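Long-range contacts in beta sliding clamp (Borrelia burgdorferi, PDB 6DJ8), which probably forms a ring-shaped head-to-tail homodimer around DNA that tethers DNA polymerases and other proteins to it, conferring processivity: residues 62-68 with 253-259; 160-164 with 225-229; 187-193 with 208-214; 287-291 with 351-355. All blocks are in the same frame, centred on the assembly; numbering follows the deposited sequence.

Contact 1 of 4, residues 62-68 with 253-259; sequences NIFFEST and NYKIACS
Strands 64-68 and 254-259 run antiparallel, their axes 4.8 Å apart at 174°, with F64 facing A257, F65 facing I256, E66 facing K255 and S67 facing Y254. F64/A257 and E66/K255 are the hydrogen-bonded pairs. The first is closed by F64 N to A257 O at 2.7 Å and A257 N to F64 O at 2.9 Å, the second by E66 N to K255 O at 2.8 Å and K255 N to E66 O at 2.9 Å. Beyond them T68 N reaches N253 O at 3.2 Å. Side-chain amides close both ends: N62 OD1 accepts from S259 N at 3.2 Å, and N253 ND2, on a p rotamer, donates to T68 O at 2.9 Å and also to E25. A water donates to N253 O at 2.9 Å and weakly to E66 O at 3.3 Å. On the buried face, F65 (t) meets Y254 (m) rim to rim, CZ to CD1 3.4 Å, and I63 CG2 lies 3.8 Å from I256 CG2; Y254 sends its hydroxyl to K28 and E25. The other face carries F64, E66, K255 and A257. This pairing fuses sheets of the N-terminal and central domains into one, as in other beta clamps. With S58, I56, V249 and F247 bonded on the far sides, the junction is sheet interior, held by backbone hydrogen bonds and covered by apolar side chains on the F65/I256 face.

Contact 2 of 4, residues 160-164 with 225-229; sequences FKKVI and FNFLK
Two helical segments, 160-164 and 225-229, cross at -136° with their axes 10.0 Å apart, without hydrogen bonds between them. F160 (t) comes first, its ring edge toward the edge of F225 (m), CZ to CE1 3.8 Å, while its CE2 lies 4.0 Å from L228 CD1; a broad flat ring suits the space between helix and sheet, where it also touches V238 and I240. K161 sits at the margin, its long chain letting the charged end stay near the surface, with NZ 3.9 Å from K229 O. I164 (m, t), one turn later, fills the centre: CG1 is 3.9 Å from F225 CD1, CD1 4.1 Å from L228 CB, and CG2 packs 3.6 Å from F225 O and 3.8 Å from K229 CB. Its branched shape thus reaches three opposing residues. Nearest CA atoms are K161 with K229, at 5.9 Å, and I164 with F225, at 6.4 Å. Such a pair of helices packed against beta sheet is the hallmark of each beta-clamp domain, here the central one.

Contact 3 of 4, residues 187-193 with 208-214; sequences KDEDSKL and TEVIVEE
Backbone hydrogen bonds set the frame. K192 and I211 form an antiparallel non-hydrogen-bonded pair, CA atoms 4.7 Å apart, flanked by L193 N to V210 O at 2.9 Å and V212 N to S191 O at 3.1 Å; beyond the corner at E209, T208 N donates to L193 O at 2.9 Å. A type I turn from D188 to S191 precedes K192, with S191 left-handed (69/25) and D188 OD1 accepting from K192 N at 2.7 Å. Side-chain polar bonds add to this. S191 OG (t) donates to V212 O at 2.6 Å, and K187 NZ bonds E214 O at 2.6 Å and V212 O weakly at 3.2 Å. T208 OG1 donates to L193 O at 2.8 Å and accepts from V210 N at 3.1 Å, an ST turn. One salt bridge, K192 NZ to E209 OE1 at 3.2 Å, lies on the exposed side. Apolar packing belongs to L193, whose CB is 4.3 Å from V210 CB and 4.2 Å from V212 CG2. Those three side chains face strand 151-156, touching I153, I155 and F151, so the hairpin of strands 192-198 and 202-211 is packed there against the neighbouring sheet.

Contact 4 of 4, residues 287-291 with 351-355; sequences LKDRL and FVEAI
This is a buried, apolar helix-helix contact in the C-terminal domain, joining helices 284-294 and 348-355. Segments 287-291 and 351-355 cross at -154°, nearly antiparallel, with axes 10.7 Å apart; the nearest CA atoms, those of L291 and V352, are 7.1 Å apart. L287 and L291, one turn apart, point toward F351 and I355, also one turn apart. L291 (m, t) is central: its CD1 lies over the face of the F351 ring in a CH-pi contact, 4.2 Å from the centroid and 22° off the normal, and approaches I355 CD1 to 3.5 Å, while its CB meets V352 CG2 at 3.9 Å. L287 (t, p) places CD2 3.9 Å from F351 CZ and CG 4.0 Å from I355 CD1. I355 takes the p rotamer of chi1, with chi2 t, and its CD1 also meets K288 CG at 3.7 Å; the lysine thus lends methylenes to the margin while its amine remains exposed. F351 (t) also packs on L304, L306 and I365 of the sheets, a site suited to a large ring. D289 and R290 lie on another side of helix 284-294: R290 pairs with D289, NH1 to OD1 2.6 Å, and makes a cation-pi contact with F95 of the second subunit. With no hydrogen bond across the segments, shape and hydrophobic burial hold the helices together, while R290 reaches the second subunit.

Overall arrangement
From the N terminus, the chain leaves the strand at 62-68 in the N-terminal domain and returns to it only at 253-259, so contact 1 closes a long loop holding the whole central-domain helix pair. Contact 2 nests inside it, between 160-164 and 225-229, and contact 3, a short hairpin closure, nests inside contact 2. Contacts 1 and 2 touch: F65 and I256 pack on F227 and L228, so the interdomain sheet rests on a central-domain helix. Contact 3 lies apart, its centre about 19 Å from that of contact 2. Contact 4 follows in series, within the C-terminal domain, its centre about 35 Å from that of contact 1.

Contact 1 of 4, residues 62-68 with 253-259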
# COMPACT_ATOMS: atom_id res chain seq x y z
N ASN A 62 19.06 16.35 14.97
CA ASN A 62 18.29 17.39 15.66
C ASN A 62 17.45 16.80 16.78
O ASN A 62 17.56 17.24 17.93
CB ASN A 62 17.40 18.14 14.66
CG ASN A 62 16.80 19.40 15.25
OD1 ASN A 62 16.25 19.39 16.34
ND2 ASN A 62 16.94 20.51 14.52
N ILE A 63 16.62 15.81 16.48
CA ILE A 63 15.91 15.03 17.48
C ILE A 63 16.87 13.96 18.00
O ILE A 63 17.56 13.30 17.21
CB ILE A 63 14.66 14.38 16.87
CG1 ILE A 63 13.65 15.46 16.46
CG2 ILE A 63 14.06 13.38 17.84
CD1 ILE A 63 12.53 14.98 15.57
N PHE A 64 16.93 13.81 19.32
CA PHE A 64 17.74 12.79 19.98
C PHE A 64 16.79 11.91 20.78
O PHE A 64 16.02 12.42 21.59
CB PHE A 64 18.82 13.43 20.86
CG PHE A 64 19.91 14.05 20.07
CD1 PHE A 64 19.79 15.33 19.58
CD2 PHE A 64 21.05 13.32 19.74
CE1 PHE A 64 20.80 15.89 18.82
CE2 PHE A 64 22.06 13.87 18.98
CZ PHE A 64 21.93 15.16 18.52
N PHE A 65 16.83 10.62 20.51
CA PHE A 65 15.86 9.68 21.06
C PHE A 65 16.59 8.63 21.87
O PHE A 65 17.66 8.16 21.48
CB PHE A 65 15.06 9.01 19.93
CG PHE A 65 14.22 7.84 20.39
CD1 PHE A 65 12.93 8.04 20.85
CD2 PHE A 65 14.71 6.54 20.33
CE1 PHE A 65 12.13 6.99 21.26
CE2 PHE A 65 13.93 5.46 20.74
CZ PHE A 65 12.64 5.67 21.20
N GLU A 66 16.00 8.24 23.00
CA GLU A 66 16.59 7.19 23.81
C GLU A 66 15.48 6.37 24.46
O GLU A 66 14.52 6.93 25.01
CB GLU A 66 17.52 7.82 24.86
CG GLU A 66 17.69 7.01 26.10
CD GLU A 66 18.79 7.54 26.99
OE1 GLU A 66 18.88 7.06 28.14
OE2 GLU A 66 19.54 8.44 26.55
N SER A 67 15.60 5.05 24.37
CA SER A 67 14.66 4.12 25.01
C SER A 67 15.45 3.06 25.76
O SER A 67 16.62 2.78 25.45
CB SER A 67 13.74 3.44 24.00
OG SER A 67 14.45 2.53 23.18
N THR A 68 14.79 2.44 26.74
CA THR A 68 15.44 1.43 27.56
C THR A 68 14.50 0.26 27.77
O THR A 68 13.29 0.45 27.96
CB THR A 68 15.86 2.03 28.92
OG1 THR A 68 16.46 1.00 29.72
CG2 THR A 68 14.65 2.58 29.65
N ASN A 253 9.35 4.49 29.01
CA ASN A 253 10.77 4.16 28.94
C ASN A 253 11.51 5.00 27.90
O ASN A 253 12.54 4.57 27.37
CB ASN A 253 10.96 2.66 28.67
CG ASN A 253 10.23 2.18 27.42
OD1 ASN A 253 9.12 2.62 27.11
ND2 ASN A 253 10.85 1.25 26.70
N TYR A 254 11.03 6.23 27.63
CA TYR A 254 11.55 7.07 26.57
C TYR A 254 12.04 8.42 27.09
O TYR A 254 11.53 8.96 28.08
CB TYR A 254 10.49 7.31 25.48
CG TYR A 254 9.94 6.04 24.88
CD1 TYR A 254 10.71 5.27 24.01
CD2 TYR A 254 8.66 5.60 25.20
CE1 TYR A 254 10.22 4.10 23.46
CE2 TYR A 254 8.16 4.43 24.66
CZ TYR A 254 8.94 3.68 23.79
OH TYR A 254 8.43 2.51 23.28
N LYS A 255 13.07 8.94 26.43
CA LYS A 255 13.54 10.30 26.59
C LYS A 255 13.84 10.82 25.20
O LYS A 255 14.42 10.10 24.39
CB LYS A 255 14.78 10.40 27.49
CG LYS A 255 14.60 9.78 28.87
CD LYS A 255 15.90 9.87 29.67
CE LYS A 255 15.71 9.42 31.10
NZ LYS A 255 17.00 9.38 31.86
N ILE A 256 13.36 12.01 24.89
CA ILE A 256 13.49 12.60 23.56
C ILE A 256 13.79 14.08 23.73
O ILE A 256 13.24 14.73 24.62
CB ILE A 256 12.22 12.40 22.71
CG1 ILE A 256 11.54 11.08 23.06
CG2 ILE A 256 12.54 12.44 21.22
CD1 ILE A 256 10.23 10.91 22.41
N ALA A 257 14.63 14.61 22.85
CA ALA A 257 14.95 16.03 22.89
C ALA A 257 15.18 16.53 21.47
O ALA A 257 15.51 15.76 20.57
CB ALA A 257 16.18 16.32 23.76
N CYS A 258 15.00 17.84 21.29
CA CYS A 258 15.34 18.47 20.02
C CYS A 258 15.63 19.94 20.28
O CYS A 258 15.44 20.44 21.39
CB CYS A 258 14.21 18.31 18.99
SG CYS A 258 12.71 19.32 19.33
N SER A 259 16.12 20.63 19.25
CA SER A 259 16.43 22.05 19.36
C SER A 259 15.20 22.88 19.05
O SER A 259 14.35 22.50 18.24
CB SER A 259 17.55 22.46 18.42
OG SER A 259 18.78 21.91 18.83
O HOH W 1 14.83 6.16 28.22

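Contact 2 of 4, residues 160-164 with 225-229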
# COMPACT_ATOMS: atom_id res chain seq x y z
N PHE A 160 -2.17 14.89 25.78
CA PHE A 160 -1.10 15.37 24.91
C PHE A 160 -1.25 14.81 23.50
O PHE A 160 -1.00 15.51 22.52
CB PHE A 160 0.26 14.97 25.48
CG PHE A 160 1.43 15.63 24.82
CD1 PHE A 160 1.32 16.88 24.24
CD2 PHE A 160 2.67 15.01 24.81
CE1 PHE A 160 2.42 17.48 23.64
CE2 PHE A 160 3.76 15.62 24.21
CZ PHE A 160 3.63 16.86 23.63
N LYS A 161 -1.64 13.53 23.40
CA LYS A 161 -1.87 12.93 22.08
C LYS A 161 -2.99 13.66 21.34
O LYS A 161 -2.87 13.94 20.14
CB LYS A 161 -2.26 11.46 22.21
CG LYS A 161 -1.13 10.51 22.45
CD LYS A 161 -1.60 9.06 22.35
CE LYS A 161 -2.33 8.83 21.03
NZ LYS A 161 -1.99 7.50 20.47
N LYS A 162 -4.08 13.97 22.04
CA LYS A 162 -5.18 14.69 21.39
C LYS A 162 -4.71 16.05 20.90
O LYS A 162 -4.99 16.45 19.76
CB LYS A 162 -6.36 14.83 22.35
CG LYS A 162 -7.61 15.42 21.72
CD LYS A 162 -8.83 15.13 22.59
CE LYS A 162 -10.02 16.00 22.23
NZ LYS A 162 -11.27 15.48 22.87
N VAL A 163 -3.96 16.77 21.73
CA VAL A 163 -3.46 18.08 21.32
C VAL A 163 -2.55 17.96 20.11
O VAL A 163 -2.64 18.75 19.16
CB VAL A 163 -2.75 18.77 22.51
CG1 VAL A 163 -2.03 20.01 22.04
CG2 VAL A 163 -3.79 19.16 23.56
N ILE A 164 -1.64 16.98 20.12
CA ILE A 164 -0.76 16.78 18.98
C ILE A 164 -1.58 16.51 17.73
O ILE A 164 -1.33 17.08 16.66
CB ILE A 164 0.21 15.61 19.27
CG1 ILE A 164 1.29 16.03 20.27
CG2 ILE A 164 0.81 15.06 17.96
CD1 ILE A 164 2.16 14.86 20.75
N PHE A 225 6.72 16.12 17.10
CA PHE A 225 5.36 15.78 17.49
C PHE A 225 4.79 14.66 16.63
O PHE A 225 4.07 13.80 17.13
CB PHE A 225 4.47 17.04 17.45
CG PHE A 225 4.92 18.07 18.43
CD1 PHE A 225 4.71 17.88 19.79
CD2 PHE A 225 5.67 19.16 18.03
CE1 PHE A 225 5.18 18.80 20.72
CE2 PHE A 225 6.14 20.07 18.95
CZ PHE A 225 5.89 19.89 20.30
N ASN A 226 5.09 14.66 15.33
CA ASN A 226 4.70 13.50 14.51
C ASN A 226 5.32 12.23 15.07
O ASN A 226 4.64 11.22 15.23
CB ASN A 226 5.10 13.73 13.06
CG ASN A 226 4.30 14.88 12.43
OD1 ASN A 226 3.14 15.06 12.77
ND2 ASN A 226 4.93 15.64 11.53
N PHE A 227 6.59 12.31 15.48
CA PHE A 227 7.28 11.16 16.07
C PHE A 227 6.59 10.70 17.36
O PHE A 227 6.29 9.51 17.55
CB PHE A 227 8.72 11.58 16.35
CG PHE A 227 9.61 10.50 16.86
CD1 PHE A 227 9.57 9.22 16.32
CD2 PHE A 227 10.57 10.79 17.83
CE1 PHE A 227 10.44 8.23 16.78
CE2 PHE A 227 11.44 9.81 18.29
CZ PHE A 227 11.37 8.53 17.76
N LEU A 228 6.31 11.66 18.24
CA LEU A 228 5.76 11.39 19.56
C LEU A 228 4.41 10.69 19.49
O LEU A 228 4.10 9.84 20.32
CB LEU A 228 5.59 12.71 20.31
CG LEU A 228 6.83 13.26 21.00
CD1 LEU A 228 6.55 14.67 21.44
CD2 LEU A 228 7.11 12.37 22.18
N LYS A 229 3.56 11.10 18.55
CA LYS A 229 2.22 10.53 18.54
C LYS A 229 2.26 9.04 18.23
O LYS A 229 1.36 8.31 18.65
CB LYS A 229 1.29 11.30 17.59
CG LYS A 229 1.71 11.41 16.14
CD LYS A 229 0.66 12.23 15.39
CE LYS A 229 1.21 12.91 14.15
NZ LYS A 229 0.27 13.97 13.66

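Contact 3 of 4, residues 187-193 with 208-214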
# COMPACT_ATOMS: atom_id res chain seq x y z
N LYS A 187 1.12 31.35 26.22
CA LYS A 187 0.21 31.45 27.36
C LYS A 187 -0.88 32.45 27.02
O LYS A 187 -0.58 33.51 26.47
CB LYS A 187 0.96 31.96 28.60
CG LYS A 187 0.92 31.07 29.81
CD LYS A 187 2.05 31.43 30.76
CE LYS A 187 2.02 32.88 31.17
NZ LYS A 187 3.04 33.16 32.23
N ASP A 188 -2.14 32.13 27.34
CA ASP A 188 -3.22 33.07 27.06
C ASP A 188 -3.30 34.10 28.18
O ASP A 188 -2.46 34.14 29.09
CB ASP A 188 -4.56 32.34 26.85
CG ASP A 188 -5.11 31.70 28.12
OD1 ASP A 188 -4.50 31.78 29.21
OD2 ASP A 188 -6.22 31.13 28.03
N GLU A 189 -4.33 34.97 28.14
CA GLU A 189 -4.47 36.01 29.15
C GLU A 189 -4.64 35.42 30.54
O GLU A 189 -4.25 36.05 31.53
CB GLU A 189 -5.65 36.93 28.82
N ASP A 190 -5.24 34.24 30.64
CA ASP A 190 -5.45 33.58 31.92
C ASP A 190 -4.26 32.71 32.32
O ASP A 190 -4.39 31.89 33.24
CB ASP A 190 -6.74 32.76 31.89
CG ASP A 190 -7.98 33.65 31.85
OD1 ASP A 190 -7.85 34.86 31.57
OD2 ASP A 190 -9.09 33.14 32.11
N SER A 191 -3.13 32.86 31.64
CA SER A 191 -1.89 32.17 31.97
C SER A 191 -1.99 30.67 31.70
O SER A 191 -1.28 29.87 32.31
CB SER A 191 -1.48 32.43 33.43
OG SER A 191 -0.10 32.21 33.64
N LYS A 192 -2.87 30.29 30.77
CA LYS A 192 -3.03 28.89 30.38
C LYS A 192 -2.14 28.57 29.18
O LYS A 192 -2.06 29.35 28.22
CB LYS A 192 -4.49 28.57 30.03
CG LYS A 192 -5.49 28.89 31.13
CD LYS A 192 -5.50 27.80 32.18
CE LYS A 192 -6.66 27.99 33.14
NZ LYS A 192 -7.98 27.96 32.44
N LEU A 193 -1.50 27.42 29.24
CA LEU A 193 -0.62 27.01 28.17
C LEU A 193 -1.39 26.84 26.86
O LEU A 193 -2.45 26.20 26.82
CB LEU A 193 0.08 25.72 28.55
CG LEU A 193 0.98 25.19 27.46
CD1 LEU A 193 2.15 26.15 27.26
CD2 LEU A 193 1.46 23.81 27.84
N THR A 208 -4.93 24.72 26.56
CA THR A 208 -4.98 23.67 27.55
C THR A 208 -5.58 24.22 28.83
O THR A 208 -5.96 25.38 28.91
CB THR A 208 -3.59 23.10 27.86
OG1 THR A 208 -2.83 24.09 28.57
CG2 THR A 208 -2.88 22.68 26.59
N GLU A 209 -5.69 23.35 29.83
CA GLU A 209 -6.07 23.78 31.17
C GLU A 209 -4.87 23.97 32.09
O GLU A 209 -5.05 24.28 33.27
CB GLU A 209 -7.07 22.80 31.78
CG GLU A 209 -8.42 22.74 31.05
CD GLU A 209 -9.11 24.10 30.94
OE1 GLU A 209 -8.86 25.00 31.78
OE2 GLU A 209 -9.92 24.27 30.00
N VAL A 210 -3.65 23.82 31.57
CA VAL A 210 -2.45 23.86 32.41
C VAL A 210 -2.09 25.32 32.68
O VAL A 210 -1.96 26.13 31.76
CB VAL A 210 -1.29 23.11 31.73
CG1 VAL A 210 -0.08 23.08 32.64
CG2 VAL A 210 -1.71 21.69 31.36
N ILE A 211 -1.92 25.66 33.95
CA ILE A 211 -1.53 27.00 34.36
C ILE A 211 -0.02 27.03 34.52
O ILE A 211 0.56 26.18 35.20
CB ILE A 211 -2.23 27.42 35.66
CG1 ILE A 211 -3.68 27.82 35.38
CG2 ILE A 211 -1.46 28.56 36.34
CD1 ILE A 211 -4.69 26.87 35.95
N VAL A 212 0.62 28.00 33.88
CA VAL A 212 2.07 28.14 33.88
C VAL A 212 2.40 29.55 34.37
O VAL A 212 1.95 30.54 33.78
CB VAL A 212 2.67 27.87 32.50
CG1 VAL A 212 4.18 28.00 32.55
CG2 VAL A 212 2.28 26.48 32.00
N GLU A 213 3.16 29.63 35.47
CA GLU A 213 3.53 30.94 36.00
C GLU A 213 4.67 31.56 35.19
O GLU A 213 4.73 32.79 35.06
CB GLU A 213 3.91 30.81 37.48
CG GLU A 213 2.84 30.14 38.35
CD GLU A 213 1.54 30.94 38.47
OE1 GLU A 213 1.53 32.15 38.16
OE2 GLU A 213 0.51 30.35 38.89
N GLU A 214 5.57 30.75 34.66
CA GLU A 214 6.72 31.27 33.95
C GLU A 214 6.30 31.85 32.59
O GLU A 214 5.16 31.72 32.15
CB GLU A 214 7.78 30.18 33.76
CG GLU A 214 8.23 29.51 35.06
CD GLU A 214 7.30 28.40 35.55
OE1 GLU A 214 6.11 28.40 35.17
OE2 GLU A 214 7.76 27.54 36.33

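Contact 4 of 4, residues 287-291 with 351-355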
# COMPACT_ATOMS: atom_id res chain seq x y z
N LEU A 287 -20.80 15.20 6.25
CA LEU A 287 -19.83 16.10 5.63
C LEU A 287 -18.63 15.32 5.10
O LEU A 287 -18.21 15.51 3.96
CB LEU A 287 -19.38 17.17 6.62
CG LEU A 287 -18.42 18.18 6.00
CD1 LEU A 287 -19.03 18.76 4.72
CD2 LEU A 287 -18.12 19.29 7.02
N LYS A 288 -18.07 14.42 5.93
CA LYS A 288 -16.90 13.65 5.48
C LYS A 288 -17.22 12.84 4.24
O LYS A 288 -16.44 12.83 3.28
CB LYS A 288 -16.41 12.72 6.58
CG LYS A 288 -15.65 13.36 7.72
CD LYS A 288 -14.95 12.27 8.53
CE LYS A 288 -15.09 12.53 10.01
NZ LYS A 288 -14.58 11.40 10.82
N ASP A 289 -18.36 12.15 4.24
CA ASP A 289 -18.74 11.30 3.11
C ASP A 289 -18.87 12.11 1.82
O ASP A 289 -18.35 11.72 0.77
CB ASP A 289 -20.04 10.58 3.44
CG ASP A 289 -20.64 9.87 2.25
OD1 ASP A 289 -21.36 10.52 1.46
OD2 ASP A 289 -20.39 8.66 2.09
N ARG A 290 -19.53 13.27 1.90
CA ARG A 290 -19.77 14.08 0.71
C ARG A 290 -18.49 14.72 0.19
O ARG A 290 -18.32 14.87 -1.03
CB ARG A 290 -20.82 15.16 1.00
CG ARG A 290 -22.18 14.60 1.38
CD ARG A 290 -22.68 13.51 0.42
NE ARG A 290 -24.11 13.25 0.64
CZ ARG A 290 -24.59 12.28 1.42
NH1 ARG A 290 -23.76 11.47 2.05
NH2 ARG A 290 -25.90 12.12 1.55
N LEU A 291 -17.60 15.13 1.09
CA LEU A 291 -16.33 15.69 0.65
C LEU A 291 -15.51 14.64 -0.09
O LEU A 291 -14.79 14.96 -1.04
CB LEU A 291 -15.52 16.24 1.85
CG LEU A 291 -16.11 17.54 2.41
CD1 LEU A 291 -15.41 17.94 3.70
CD2 LEU A 291 -15.97 18.64 1.37
N PHE A 351 -9.70 21.38 4.22
CA PHE A 351 -11.00 21.14 4.82
C PHE A 351 -11.08 19.71 5.35
O PHE A 351 -11.39 19.47 6.52
CB PHE A 351 -12.09 21.40 3.76
CG PHE A 351 -13.48 21.65 4.30
CD1 PHE A 351 -13.72 21.86 5.65
CD2 PHE A 351 -14.56 21.69 3.42
CE1 PHE A 351 -15.01 22.10 6.12
CE2 PHE A 351 -15.87 21.95 3.88
CZ PHE A 351 -16.10 22.14 5.23
N VAL A 352 -10.75 18.74 4.49
CA VAL A 352 -10.82 17.33 4.86
C VAL A 352 -9.84 17.03 5.98
O VAL A 352 -10.18 16.33 6.95
CB VAL A 352 -10.54 16.43 3.63
CG1 VAL A 352 -10.33 14.98 4.06
CG2 VAL A 352 -11.67 16.55 2.59
N GLU A 353 -8.59 17.51 5.86
CA GLU A 353 -7.62 17.26 6.92
C GLU A 353 -8.12 17.79 8.25
O GLU A 353 -7.96 17.14 9.28
CB GLU A 353 -6.27 17.90 6.60
CG GLU A 353 -5.17 16.96 6.33
CD GLU A 353 -3.82 17.61 6.52
OE1 GLU A 353 -2.92 16.95 7.10
OE2 GLU A 353 -3.66 18.78 6.08
N ALA A 354 -8.69 18.99 8.24
CA ALA A 354 -9.12 19.59 9.50
C ALA A 354 -10.27 18.79 10.10
O ALA A 354 -10.22 18.38 11.26
CB ALA A 354 -9.50 21.06 9.29
N ILE A 355 -11.31 18.50 9.30
CA ILE A 355 -12.45 17.86 9.93
C ILE A 355 -12.13 16.44 10.37
O ILE A 355 -12.80 15.90 11.25
CB ILE A 355 -13.68 17.89 9.02
CG1 ILE A 355 -13.52 16.90 7.87
CG2 ILE A 355 -13.94 19.30 8.51
CD1 ILE A 355 -14.74 16.87 6.98